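Local coordinates for protein deoxyribose-phosphate aldolase (Toxoplasma gondii, PDB 4EIV) that belongs to the deoxyribose-phosphate aldolase enzyme family and folds as a single (beta/alpha)8, or TIM, barrel that pairs with a second copy, at residues R24-F29 against K277-C282; K49-D54 against A82-C87; V155-G160 against S169-A174; D181-S186 against H200-A205; M251-E256 against R260-D265. All coordinates share one frame; numbering follows the deposited sequence. Where two conformers were deposited one is given.

Contact 1: residues R24-F29 against K277-C282; sequences RTLLNF and KELRDC
Leu26 and Leu27 of helix 17-27 pack against Leu279 and Arg280 of helix 273-284, joining the helix that precedes the first strand of the TIM barrel to the helix that follows its last. Leu27 CA and Leu279 CA, 6.8 Å apart, mark the nearest backbone approach. All three leucines share one conformation, with CG anti to the carbonyl carbon and an extended second torsion. Leu279 reaches Leu26 with both methyls: its CD2 lies 3.8 Å from Leu26 CD1, and its CD1 lies 3.9 Å from Leu26 CB, the two chains crossing at about a right angle. Leu27 instead slides past Leu279 in the opposite direction and sets CD2 3.8 Å from Leu279 CB. Arg280 starts out alongside the interface, but a bend at chi3 (-71°) swings its guanidinium back across Leu27. That group is gripped at its polar atoms: NH1 is hydrogen-bonded to Pro55 O, and NE more weakly to Ile50 O, which should help hold the plane in place above the leucine. Leu26 also touches Thr246 and Leu250 of helix 243-257, while Arg24 packs on Pro259 of the second subunit. Leu27 covers one face of the Arg280 guanidinium, CD2 standing 4.3 Å above the plane over its centre, and Leu27 CD1 comes within 4.0 Å of Arg280 NH1.

Contact 2: residues K49-D54 against A82-C87; sequences KIAAKD and AGIKVC
Ile84 gives most to this contact, covering Ala52 and Ala51 at the end of helix 41-52 with two different branches. The backbones come nearest at Ala52 CA and Ile84 CA, 6.0 Å apart, a spacing that the small alanine side chains permit. The CG1 branch of Ile84 is wedged between its own backbone N and carbonyl carbon (chi1 61°) and then runs extended, carrying CD1 to 3.8 Å from Ala51 CB. The same rotation turns the CG2 methyl beside the backbone N and onto the last turn of the helix. There CG2 of Ile84 rests 3.7 Å from Ala52 CA and 4.0 Å from Ala52 CB. It also touches backbone, lying 3.8 Å from Ala51 O. Ala51 CB points at the partner segment and Ala52 CB past it; the two branches of Ile84 let it straddle these successive residues. The three touching residues are buried: Ala51 packs on Ile57 and Ile84 on Ala56, both in the connection to strand 59-62, and Ile84 O accepts a hydrogen bond from Arg71 NH2. Just beyond Ile84, Lys85 joins the sheet through backbone bonds to Val58 and Val60. A helix C-terminus packed on the residue entering a strand is in keeping with the end of a TIM barrel where the N termini of its strands lie and helices return to the parallel sheet.

Contact 3: residues V155-G160 against S169-A174; sequences VVLSGG and SRAAVA
Before Leu157 meets Ala171 and Ala172 of helix 165-178, the chain passes through Val155 and Val156, the last residues of strand 152-156. Val155 is tied by backbone hydrogen bonds to Phe182 and Gln184 of the next strand, and Val156 to Cys119 and Ile121 on the other flank, which probably helps set the direction in which Leu157 leaves the sheet. Leu157 then supplies the whole first-segment side of the contact, its CA 6.5 Å from that of Ala171. With CG anti to the carbonyl carbon (chi1 -60°) and an extended second torsion, the chain reaches outward and its two methyls divide the helix between them. CD1 of Leu157 meets Ala172, 3.8 Å from CB and 3.9 Å from CA. CD2 of Leu157 lies over the backbone of the preceding residue, 3.8 Å from Ala171 O, with Ala171 CB slightly farther off at 4.3 Å. This is the strand-to-helix half of a right-handed beta-alpha-beta crossover, the repeating element of the TIM barrel, here formed by strand 152-156, helix 165-178 and strand 182-184. Leu157 also packs on Ile202 of helix 196-210, where Ala172 in turn touches Ala205. Past it, Ser158 and Gly159 lead away from the helix. At Gly160 phi is 102°, where a CB would jam against Gly159 O, a strain glycine avoids; Gly160 O accepts a hydrogen bond from Thr192 OG1.

Contact 4: residues D181-S186 against H200-A205; sequences DFLQTS and HLISIA
Strand 182-184 and helix 196-210 come nearest at Leu183 CA and Ile202 CA, 7.6 Å apart, a gap filled by Ile202 with Leu183 and Thr185. Ile202 holds CG1 anti to its carbonyl carbon (chi1 -69°), which sends its two branches to different residues. The CG2 methyl goes to the strand, 3.9 Å from Leu183 CD1 and 4.0 Å from Leu183 CB. The longer branch extends past the strand end, placing Ile202 CD1 3.7 Å from Thr185 CG2, the two side chains crossing at about a right angle. In the TIM barrel this is the packing of a strand on the helix that follows it: Leu183 faces outward to the helical layer, where Ala175 and Leu176 of helix 165-178 also touch it, and Ile202 reaches on to Ile234 of the next strand. Thr185 has a divided role. Its methyl touches the helix through Ile202, while OG1, set between the backbone N and the carbonyl carbon, donates to Ser186 OG at 2.8 Å. Both hydroxyls are tied to strand 233-237 as well, since Thr185 OG1 takes the backbone N-H of Glu237 and Ser186 OG is hydrogen-bonded to the Glu237 carboxylate. On the other side of the strand Gln184 turns away from the helix and braces the segment from within: Gln184 NE2 bonds to Ser186 O at 3.0 Å, nearly straight at 164°, with the acceptor close to the amide plane and the donor tilted 27° from the carbonyl plane.

Contact 5: residues M251-E256 against R260-D265; sequences MQMIFE and RSIVRD
The return from helix 243-257 to strand 267-271, the last helix-to-strand connection of the TIM barrel, folds back so that Ser261 and Ile262 lie against Met253 and Ile254. Ile262 provides the apolar part with two branches. Its CG2 methyl presses on the root of Met253, 3.5 Å from CB and 4.0 Å from CG, as the two side chains slide past each other in opposite directions. Its other branch, with CG1 set between the backbone N and the carbonyl carbon (chi1 55°), takes Ile262 CD1 to 3.7 Å from Ile254 CG1. Met253 is bent at both chi2 and chi3, and the curl brings its terminal methyl round to the serine, CE lying 3.6 Å from Ser261 OG. The same oxygen stands 3.4 Å from Met253 O, but its hydrogen bond goes to Gly258 O in the turn between the segments. Within the helix, Gln252 NE2 donates to Glu256 OE2 at 2.9 Å and 166°. The amide nitrogen approaches from above the carboxylate plane, 46° out of it, while the acceptor lies almost in the amide plane. Gln252 NE2 is also bonded to Met196 O, which ties this turn to the start of helix 196-210. Met253 packs inward on Ile234 and Ile236 of strand 233-237 and on Phe267 of strand 267-271; Ile262 touches Phe267 and Phe29, while Ile254 touches Arg24 of the second subunit.

From the N terminus, contact 1 opens first and closes last, joining the opening helix to the final one and enclosing the other four. These follow in series. Contact 2 joins the helix after the first strand to the entry of the third; contacts 3 and 4 each close a short loop between a strand and its following helix, and contact 5 closes the turn before the eighth strand. Contacts 3 and 4 sit side by side, centres about 7 Å apart, on neighbouring strands. Arg280 connects contact 1 to contact 2, an Asn28-Arg264 hydrogen bond connects it to contact 5, and His200 beside Glu256 brings contact 4 to contact 5. Contacts 1 and 5 both touch the second subunit.

Contact 1: residues R24-F29 against K277-C282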
# COMPACT_ATOMS: atom_id res chain seq x y z
N ARG A 24 -8.43 7.92 3.41
CA ARG A 24 -7.87 6.86 4.26
C ARG A 24 -6.41 6.58 3.93
O ARG A 24 -5.58 6.38 4.81
CB ARG A 24 -8.71 5.59 4.17
CG ARG A 24 -8.16 4.43 5.01
CD ARG A 24 -8.19 4.75 6.50
NE ARG A 24 -7.54 3.73 7.31
CZ ARG A 24 -6.28 3.75 7.73
NH1 ARG A 24 -5.45 4.73 7.35
NH2 ARG A 24 -5.84 2.79 8.51
N THR A 25 -6.13 6.54 2.63
CA THR A 25 -4.78 6.36 2.14
C THR A 25 -3.86 7.48 2.62
O THR A 25 -2.76 7.24 3.11
CB THR A 25 -4.79 6.32 0.60
OG1 THR A 25 -5.51 5.16 0.15
CG2 THR A 25 -3.36 6.24 0.04
N LEU A 26 -4.30 8.72 2.46
CA LEU A 26 -3.49 9.86 2.91
C LEU A 26 -3.25 9.85 4.43
O LEU A 26 -2.18 10.22 4.87
CB LEU A 26 -4.12 11.18 2.42
CG LEU A 26 -3.97 11.41 0.90
CD1 LEU A 26 -4.90 12.48 0.43
CD2 LEU A 26 -2.52 11.70 0.50
N LEU A 27 -4.24 9.44 5.22
CA LEU A 27 -4.06 9.37 6.67
C LEU A 27 -2.90 8.43 7.01
O LEU A 27 -2.13 8.68 7.92
CB LEU A 27 -5.32 8.90 7.40
CG LEU A 27 -6.50 9.89 7.42
CD1 LEU A 27 -7.76 9.18 7.92
CD2 LEU A 27 -6.18 11.14 8.28
N ASN A 28 -2.77 7.35 6.25
CA ASN A 28 -1.70 6.38 6.46
C ASN A 28 -0.29 6.92 6.17
O ASN A 28 0.70 6.30 6.55
CB ASN A 28 -1.97 5.16 5.56
CG ASN A 28 -0.94 4.06 5.73
OD1 ASN A 28 -0.70 3.56 6.81
ND2 ASN A 28 -0.32 3.66 4.61
N PHE A 29 -0.21 8.05 5.46
CA PHE A 29 1.05 8.71 5.10
C PHE A 29 1.30 10.02 5.84
O PHE A 29 2.38 10.60 5.73
CB PHE A 29 1.06 9.11 3.62
CG PHE A 29 0.82 7.99 2.66
CD1 PHE A 29 1.37 6.73 2.87
CD2 PHE A 29 0.09 8.22 1.50
CE1 PHE A 29 1.15 5.71 1.96
CE2 PHE A 29 -0.12 7.19 0.57
CZ PHE A 29 0.43 5.94 0.81
N LYS A 277 -7.80 17.60 9.37
CA LYS A 277 -9.21 17.56 9.69
C LYS A 277 -10.08 17.26 8.46
O LYS A 277 -11.03 16.51 8.57
CB LYS A 277 -9.66 18.83 10.41
CG LYS A 277 -9.08 18.92 11.85
CD LYS A 277 -9.51 20.16 12.64
CE LYS A 277 -8.80 21.42 12.16
NZ LYS A 277 -9.16 22.59 13.00
N GLU A 278 -9.72 17.79 7.30
CA GLU A 278 -10.45 17.50 6.07
C GLU A 278 -10.36 16.00 5.76
O GLU A 278 -11.36 15.35 5.43
CB GLU A 278 -9.88 18.29 4.87
CG GLU A 278 -10.70 18.04 3.58
CD GLU A 278 -10.14 18.71 2.34
OE1 GLU A 278 -9.02 19.25 2.36
OE2 GLU A 278 -10.88 18.73 1.33
N LEU A 279 -9.18 15.43 5.93
CA LEU A 279 -8.98 14.02 5.64
C LEU A 279 -9.80 13.16 6.60
O LEU A 279 -10.51 12.24 6.17
CB LEU A 279 -7.51 13.63 5.77
CG LEU A 279 -6.53 14.29 4.79
CD1 LEU A 279 -5.10 13.86 5.13
CD2 LEU A 279 -6.86 13.96 3.35
N ARG A 280 -9.70 13.47 7.89
CA ARG A 280 -10.37 12.66 8.89
C ARG A 280 -11.89 12.77 8.78
O ARG A 280 -12.60 11.76 8.89
CB ARG A 280 -9.86 12.96 10.30
CG ARG A 280 -10.19 11.80 11.21
CD ARG A 280 -9.53 11.85 12.54
NE ARG A 280 -8.09 11.61 12.59
CZ ARG A 280 -7.48 10.44 12.39
NH1 ARG A 280 -8.13 9.36 11.93
NH2 ARG A 280 -6.19 10.36 12.58
N ASP A 281 -12.40 13.97 8.52
CA ASP A 281 -13.83 14.16 8.32
C ASP A 281 -14.34 13.33 7.14
O ASP A 281 -15.41 12.72 7.21
CB ASP A 281 -14.16 15.65 8.14
CG ASP A 281 -13.98 16.46 9.44
OD1 ASP A 281 -13.70 15.87 10.52
OD2 ASP A 281 -14.10 17.70 9.39
N CYS A 282 -13.56 13.29 6.07
CA CYS A 282 -13.92 12.53 4.89
C CYS A 282 -13.97 11.04 5.21
O CYS A 282 -14.96 10.36 4.92
CB CYS A 282 -12.92 12.80 3.77
SG CYS A 282 -13.34 11.97 2.23

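Contact 2: residues K49-D54 against A82-C87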
# COMPACT_ATOMS: atom_id res chain seq x y z
N LYS A 49 -4.37 15.23 19.29
CA LYS A 49 -5.59 14.48 19.51
C LYS A 49 -6.23 14.03 18.20
O LYS A 49 -6.67 12.89 18.09
CB LYS A 49 -6.55 15.30 20.36
CG LYS A 49 -6.10 15.36 21.81
CD LYS A 49 -6.86 16.38 22.63
CE LYS A 49 -6.26 16.51 24.02
NZ LYS A 49 -6.88 17.60 24.82
N ILE A 50 -6.26 14.92 17.20
CA ILE A 50 -6.82 14.56 15.89
C ILE A 50 -5.84 13.63 15.14
O ILE A 50 -6.26 12.68 14.48
CB ILE A 50 -7.19 15.79 15.04
CG1 ILE A 50 -8.19 16.67 15.81
CG2 ILE A 50 -7.74 15.36 13.67
CD1 ILE A 50 -9.47 15.97 16.23
N ALA A 51 -4.54 13.86 15.28
CA ALA A 51 -3.53 12.98 14.69
C ALA A 51 -3.65 11.54 15.19
O ALA A 51 -3.60 10.59 14.41
CB ALA A 51 -2.11 13.52 14.99
N ALA A 52 -3.86 11.39 16.50
CA ALA A 52 -3.86 10.08 17.14
C ALA A 52 -5.18 9.34 17.18
O ALA A 52 -5.20 8.18 17.57
CB ALA A 52 -3.30 10.21 18.57
N LYS A 53 -6.28 9.99 16.78
CA LYS A 53 -7.59 9.34 16.75
C LYS A 53 -7.56 8.16 15.79
O LYS A 53 -6.97 8.26 14.71
CB LYS A 53 -8.66 10.35 16.31
CG LYS A 53 -10.10 9.82 16.38
CD LYS A 53 -11.09 10.94 16.05
CE LYS A 53 -12.55 10.56 16.31
NZ LYS A 53 -13.02 9.41 15.52
N ASP A 54 -8.23 7.08 16.14
CA ASP A 54 -8.20 5.87 15.33
C ASP A 54 -8.93 6.10 13.99
O ASP A 54 -10.05 6.60 13.98
CB ASP A 54 -8.84 4.74 16.16
CG ASP A 54 -8.61 3.35 15.58
OD1 ASP A 54 -8.39 3.20 14.38
OD2 ASP A 54 -8.71 2.38 16.37
N ALA A 82 0.59 8.09 22.36
CA ALA A 82 1.72 7.16 22.36
C ALA A 82 1.81 6.43 21.01
O ALA A 82 2.87 5.97 20.61
CB ALA A 82 1.57 6.15 23.49
N GLY A 83 0.68 6.37 20.31
CA GLY A 83 0.57 5.66 19.03
C GLY A 83 0.89 6.41 17.76
O GLY A 83 0.65 5.89 16.67
N ILE A 84 1.35 7.65 17.88
CA ILE A 84 1.85 8.40 16.72
C ILE A 84 3.31 8.69 17.00
O ILE A 84 3.74 8.72 18.15
CB ILE A 84 1.10 9.71 16.44
CG1 ILE A 84 1.19 10.70 17.61
CG2 ILE A 84 -0.35 9.42 16.06
CD1 ILE A 84 0.59 12.09 17.30
N LYS A 85 4.08 8.86 15.94
CA LYS A 85 5.48 9.22 16.06
C LYS A 85 5.61 10.71 16.30
O LYS A 85 4.75 11.50 15.88
CB LYS A 85 6.23 8.89 14.78
CG LYS A 85 6.49 7.44 14.52
CD LYS A 85 7.18 7.33 13.17
CE LYS A 85 7.88 6.02 12.94
NZ LYS A 85 8.48 6.05 11.57
N VAL A 86 6.68 11.09 16.99
CA VAL A 86 7.04 12.48 17.20
C VAL A 86 8.31 12.73 16.37
O VAL A 86 9.34 12.09 16.57
CB VAL A 86 7.25 12.83 18.69
CG1 VAL A 86 7.76 14.24 18.83
CG2 VAL A 86 5.94 12.64 19.47
N CYS A 87 8.21 13.64 15.40
CA CYS A 87 9.37 14.00 14.59
C CYS A 87 9.79 15.41 14.98
O CYS A 87 9.01 16.35 14.88
CB CYS A 87 9.05 13.91 13.11
SG CYS A 87 10.48 14.30 12.09

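Contact 3: residues V155-G160 against S169-A174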
# COMPACT_ATOMS: atom_id res chain seq x y z
N VAL A 155 15.81 15.05 5.59
CA VAL A 155 16.50 16.31 5.29
C VAL A 155 15.54 17.18 4.46
O VAL A 155 15.06 16.76 3.40
CB VAL A 155 17.83 16.07 4.60
CG1 VAL A 155 18.55 17.37 4.30
CG2 VAL A 155 18.71 15.20 5.47
N VAL A 156 15.29 18.38 4.96
CA VAL A 156 14.35 19.33 4.40
C VAL A 156 15.16 20.22 3.48
O VAL A 156 16.03 20.97 3.92
CB VAL A 156 13.63 20.09 5.52
CG1 VAL A 156 12.57 20.92 4.96
CG2 VAL A 156 13.07 19.16 6.57
N LEU A 157 14.80 20.21 2.19
CA LEU A 157 15.60 20.85 1.16
C LEU A 157 15.28 22.32 0.87
O LEU A 157 16.08 23.00 0.21
CB LEU A 157 15.47 20.06 -0.14
CG LEU A 157 15.92 18.61 -0.11
CD1 LEU A 157 15.68 17.96 -1.49
CD2 LEU A 157 17.38 18.46 0.32
N SER A 158 14.18 22.81 1.39
CA SER A 158 13.74 24.18 1.12
C SER A 158 13.06 24.75 2.34
O SER A 158 12.34 24.04 3.05
CB SER A 158 12.79 24.20 -0.09
OG SER A 158 12.25 25.49 -0.34
N GLY A 159 13.28 26.04 2.55
CA GLY A 159 12.64 26.80 3.64
C GLY A 159 11.58 27.76 3.07
O GLY A 159 11.30 28.78 3.67
N GLY A 160 11.02 27.46 1.91
CA GLY A 160 9.93 28.27 1.36
C GLY A 160 10.25 29.27 0.27
O GLY A 160 9.31 29.84 -0.30
N SER A 169 18.12 20.04 -7.33
CA SER A 169 18.72 18.76 -7.64
C SER A 169 20.02 18.58 -6.89
O SER A 169 20.27 17.51 -6.33
CB SER A 169 18.96 18.63 -9.15
OG SER A 169 17.73 18.68 -9.86
N ARG A 170 20.87 19.61 -6.88
CA ARG A 170 22.16 19.49 -6.18
C ARG A 170 22.00 19.38 -4.66
O ARG A 170 22.76 18.67 -4.01
CB ARG A 170 23.08 20.64 -6.54
CG ARG A 170 23.58 20.52 -7.97
CD ARG A 170 24.44 21.69 -8.35
NE ARG A 170 25.05 21.47 -9.66
CZ ARG A 170 26.24 20.90 -9.86
NH1 ARG A 170 27.00 20.50 -8.84
NH2 ARG A 170 26.68 20.73 -11.10
N ALA A 171 21.04 20.09 -4.09
CA ALA A 171 20.79 19.99 -2.65
C ALA A 171 20.34 18.56 -2.31
O ALA A 171 20.79 17.98 -1.32
CB ALA A 171 19.74 21.00 -2.23
N ALA A 172 19.46 17.99 -3.14
CA ALA A 172 18.99 16.62 -2.97
C ALA A 172 20.15 15.63 -2.96
O ALA A 172 20.26 14.80 -2.07
CB ALA A 172 17.97 16.27 -4.05
N VAL A 173 21.02 15.74 -3.97
CA VAL A 173 22.16 14.81 -4.06
C VAL A 173 23.09 14.98 -2.87
O VAL A 173 23.55 13.99 -2.32
CB VAL A 173 22.90 14.96 -5.40
CG1 VAL A 173 24.20 14.14 -5.41
CG2 VAL A 173 21.97 14.59 -6.57
N ALA A 174 23.38 16.21 -2.49
CA ALA A 174 24.25 16.44 -1.34
C ALA A 174 23.66 15.85 -0.05
O ALA A 174 24.36 15.29 0.76
CB ALA A 174 24.56 17.94 -1.16

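Contact 4: residues D181-S186 against H200-A205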
# COMPACT_ATOMS: atom_id res chain seq x y z
N ASP A 181 17.98 9.70 5.24
CA ASP A 181 17.06 8.57 5.08
C ASP A 181 15.79 8.92 4.29
O ASP A 181 15.11 8.02 3.80
CB ASP A 181 16.62 8.07 6.45
CG ASP A 181 17.78 7.61 7.28
OD1 ASP A 181 18.53 6.65 6.87
OD2 ASP A 181 17.97 8.17 8.38
N PHE A 182 15.44 10.20 4.24
CA PHE A 182 14.29 10.75 3.53
C PHE A 182 14.68 12.12 3.00
O PHE A 182 15.41 12.87 3.67
CB PHE A 182 13.09 11.00 4.48
CG PHE A 182 12.00 9.95 4.46
CD1 PHE A 182 12.12 8.77 5.19
CD2 PHE A 182 10.81 10.21 3.80
CE1 PHE A 182 11.07 7.84 5.19
CE2 PHE A 182 9.79 9.31 3.78
CZ PHE A 182 9.89 8.16 4.48
N LEU A 183 14.14 12.48 1.84
CA LEU A 183 14.21 13.83 1.30
C LEU A 183 12.83 14.45 1.42
O LEU A 183 11.85 13.90 0.94
CB LEU A 183 14.64 13.84 -0.16
CG LEU A 183 16.03 13.29 -0.42
CD1 LEU A 183 16.35 13.35 -1.92
CD2 LEU A 183 17.10 14.02 0.41
N GLN A 184 12.76 15.57 2.14
CA GLN A 184 11.54 16.29 2.39
C GLN A 184 11.60 17.55 1.54
O GLN A 184 12.58 18.29 1.57
CB GLN A 184 11.40 16.59 3.87
CG GLN A 184 10.18 17.45 4.22
CD GLN A 184 9.92 17.57 5.72
OE1 GLN A 184 10.27 16.68 6.49
NE2 GLN A 184 9.35 18.69 6.12
N THR A 185 10.54 17.83 0.82
CA THR A 185 10.54 18.93 -0.12
C THR A 185 10.77 20.30 0.50
O THR A 185 11.48 21.12 -0.04
CB THR A 185 9.19 19.02 -0.90
OG1 THR A 185 8.08 19.15 0.01
CG2 THR A 185 8.99 17.81 -1.79
N SER A 186 10.15 20.53 1.64
CA SER A 186 9.96 21.92 2.12
C SER A 186 9.56 21.89 3.58
O SER A 186 9.10 20.87 4.11
CB SER A 186 8.89 22.63 1.27
OG SER A 186 7.76 21.78 1.04
N HIS A 200 9.25 16.05 -9.07
CA HIS A 200 9.88 15.39 -10.21
C HIS A 200 11.42 15.40 -10.09
O HIS A 200 12.08 14.37 -10.24
CB HIS A 200 9.39 16.06 -11.51
CG HIS A 200 10.00 15.49 -12.75
ND1 HIS A 200 10.80 16.22 -13.59
CD2 HIS A 200 9.96 14.24 -13.26
CE1 HIS A 200 11.19 15.46 -14.59
NE2 HIS A 200 10.69 14.25 -14.42
N LEU A 201 11.98 16.56 -9.75
CA LEU A 201 13.43 16.67 -9.58
C LEU A 201 13.97 15.80 -8.47
O LEU A 201 15.01 15.17 -8.61
CB LEU A 201 13.85 18.13 -9.38
CG LEU A 201 13.66 19.06 -10.58
CD1 LEU A 201 14.27 20.41 -10.22
CD2 LEU A 201 14.32 18.47 -11.82
N ILE A 202 13.27 15.81 -7.34
CA ILE A 202 13.68 15.00 -6.22
C ILE A 202 13.62 13.50 -6.58
O ILE A 202 14.51 12.73 -6.22
CB ILE A 202 12.84 15.35 -4.97
CG1 ILE A 202 13.23 16.75 -4.51
CG2 ILE A 202 13.10 14.34 -3.85
CD1 ILE A 202 12.31 17.36 -3.45
N SER A 203 12.57 13.10 -7.28
CA SER A 203 12.42 11.72 -7.71
C SER A 203 13.54 11.28 -8.62
O SER A 203 14.07 10.18 -8.46
CB SER A 203 11.08 11.53 -8.41
OG SER A 203 10.00 11.72 -7.51
N ILE A 204 13.95 12.14 -9.55
CA ILE A 204 15.07 11.82 -10.44
C ILE A 204 16.35 11.64 -9.63
O ILE A 204 17.12 10.69 -9.82
CB ILE A 204 15.30 12.92 -11.47
CG1 ILE A 204 14.14 12.95 -12.46
CG2 ILE A 204 16.61 12.69 -12.23
CD1 ILE A 204 14.17 14.19 -13.34
N ALA A 205 16.60 12.58 -8.71
CA ALA A 205 17.79 12.51 -7.88
C ALA A 205 17.87 11.21 -7.10
O ALA A 205 18.92 10.55 -7.03
CB ALA A 205 17.85 13.70 -6.93

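Contact 5: residues M251-E256 against R260-D265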
# COMPACT_ATOMS: atom_id res chain seq x y z
N MET A 251 -0.91 10.34 -7.60
CA MET A 251 -0.82 9.91 -8.99
C MET A 251 0.55 10.16 -9.58
O MET A 251 1.08 9.31 -10.31
CB MET A 251 -1.90 10.59 -9.83
CG MET A 251 -3.30 10.17 -9.45
SD MET A 251 -3.62 8.40 -9.65
CE MET A 251 -3.92 8.27 -11.42
N GLN A 252 1.14 11.32 -9.27
CA GLN A 252 2.50 11.62 -9.72
C GLN A 252 3.49 10.58 -9.19
O GLN A 252 4.32 10.09 -9.94
CB GLN A 252 2.93 13.02 -9.28
CG GLN A 252 4.34 13.37 -9.72
CD GLN A 252 4.78 14.78 -9.37
OE1 GLN A 252 4.15 15.47 -8.58
NE2 GLN A 252 5.88 15.22 -9.99
N MET A 253 3.39 10.25 -7.91
CA MET A 253 4.28 9.27 -7.32
C MET A 253 4.14 7.90 -8.00
O MET A 253 5.13 7.26 -8.31
CB MET A 253 3.99 9.11 -5.84
CG MET A 253 4.52 10.21 -4.98
SD MET A 253 6.33 10.21 -4.85
CE MET A 253 6.74 8.74 -3.99
N ILE A 254 2.90 7.44 -8.22
CA ILE A 254 2.72 6.13 -8.87
C ILE A 254 3.31 6.12 -10.28
O ILE A 254 4.04 5.19 -10.67
CB ILE A 254 1.25 5.71 -8.94
CG1 ILE A 254 0.69 5.49 -7.54
CG2 ILE A 254 1.09 4.45 -9.81
CD1 ILE A 254 -0.83 5.40 -7.49
N PHE A 255 3.03 7.17 -11.05
CA PHE A 255 3.49 7.24 -12.43
C PHE A 255 5.01 7.32 -12.50
O PHE A 255 5.63 6.62 -13.30
CB PHE A 255 2.83 8.43 -13.15
CG PHE A 255 3.11 8.46 -14.62
CD1 PHE A 255 2.49 7.56 -15.47
CD2 PHE A 255 4.00 9.37 -15.15
CE1 PHE A 255 2.74 7.57 -16.83
CE2 PHE A 255 4.27 9.39 -16.53
CZ PHE A 255 3.64 8.49 -17.36
N GLU A 256 5.62 8.19 -11.70
CA GLU A 256 7.07 8.38 -11.78
C GLU A 256 7.89 7.36 -11.01
O GLU A 256 8.94 6.95 -11.48
CB GLU A 256 7.47 9.77 -11.30
CG GLU A 256 6.81 10.90 -12.08
CD GLU A 256 7.52 12.22 -11.87
OE1 GLU A 256 8.75 12.20 -11.64
OE2 GLU A 256 6.86 13.28 -11.98
N ARG A 260 4.66 0.71 -5.86
CA ARG A 260 5.33 0.33 -4.62
C ARG A 260 5.98 1.50 -3.88
O ARG A 260 6.42 1.34 -2.75
CB ARG A 260 6.36 -0.76 -4.90
CG ARG A 260 5.74 -2.07 -5.38
CD ARG A 260 6.81 -3.10 -5.71
NE ARG A 260 6.23 -4.39 -6.08
CZ ARG A 260 5.71 -4.69 -7.27
NH1 ARG A 260 5.21 -5.92 -7.48
NH2 ARG A 260 5.65 -3.78 -8.26
N SER A 261 6.04 2.67 -4.50
CA SER A 261 6.66 3.83 -3.85
C SER A 261 5.79 4.49 -2.81
O SER A 261 6.31 5.23 -1.96
CB SER A 261 7.06 4.89 -4.87
OG SER A 261 5.97 5.55 -5.46
N ILE A 262 4.48 4.24 -2.84
CA ILE A 262 3.60 4.90 -1.87
C ILE A 262 3.21 3.91 -0.77
O ILE A 262 2.09 3.39 -0.70
CB ILE A 262 2.41 5.67 -2.54
CG1 ILE A 262 1.59 4.77 -3.47
CG2 ILE A 262 2.93 6.88 -3.34
CD1 ILE A 262 0.25 5.39 -3.86
N VAL A 263 4.21 3.64 0.06
CA VAL A 263 4.08 2.84 1.27
C VAL A 263 4.72 3.66 2.39
O VAL A 263 5.70 4.41 2.16
CB VAL A 263 4.67 1.42 1.14
CG1 VAL A 263 3.94 0.65 0.06
CG2 VAL A 263 6.16 1.44 0.89
N ARG A 264 4.15 3.53 3.59
CA ARG A 264 4.53 4.36 4.73
C ARG A 264 6.01 4.36 5.02
O ARG A 264 6.57 5.39 5.42
CB ARG A 264 3.73 3.98 5.99
CG ARG A 264 3.97 4.90 7.12
CD ARG A 264 3.39 4.43 8.40
NE ARG A 264 1.95 4.43 8.44
CZ ARG A 264 1.26 4.19 9.55
NH1 ARG A 264 1.89 3.92 10.68
NH2 ARG A 264 -0.05 4.20 9.51
N ASP A 265 6.67 3.22 4.81
CA ASP A 265 8.10 3.11 5.07
C ASP A 265 8.97 4.05 4.23
O ASP A 265 10.00 4.50 4.70
CB ASP A 265 8.59 1.67 4.88
CG ASP A 265 8.34 0.80 6.08
OD1 ASP A 265 7.25 0.90 6.68
OD2 ASP A 265 9.24 0.01 6.43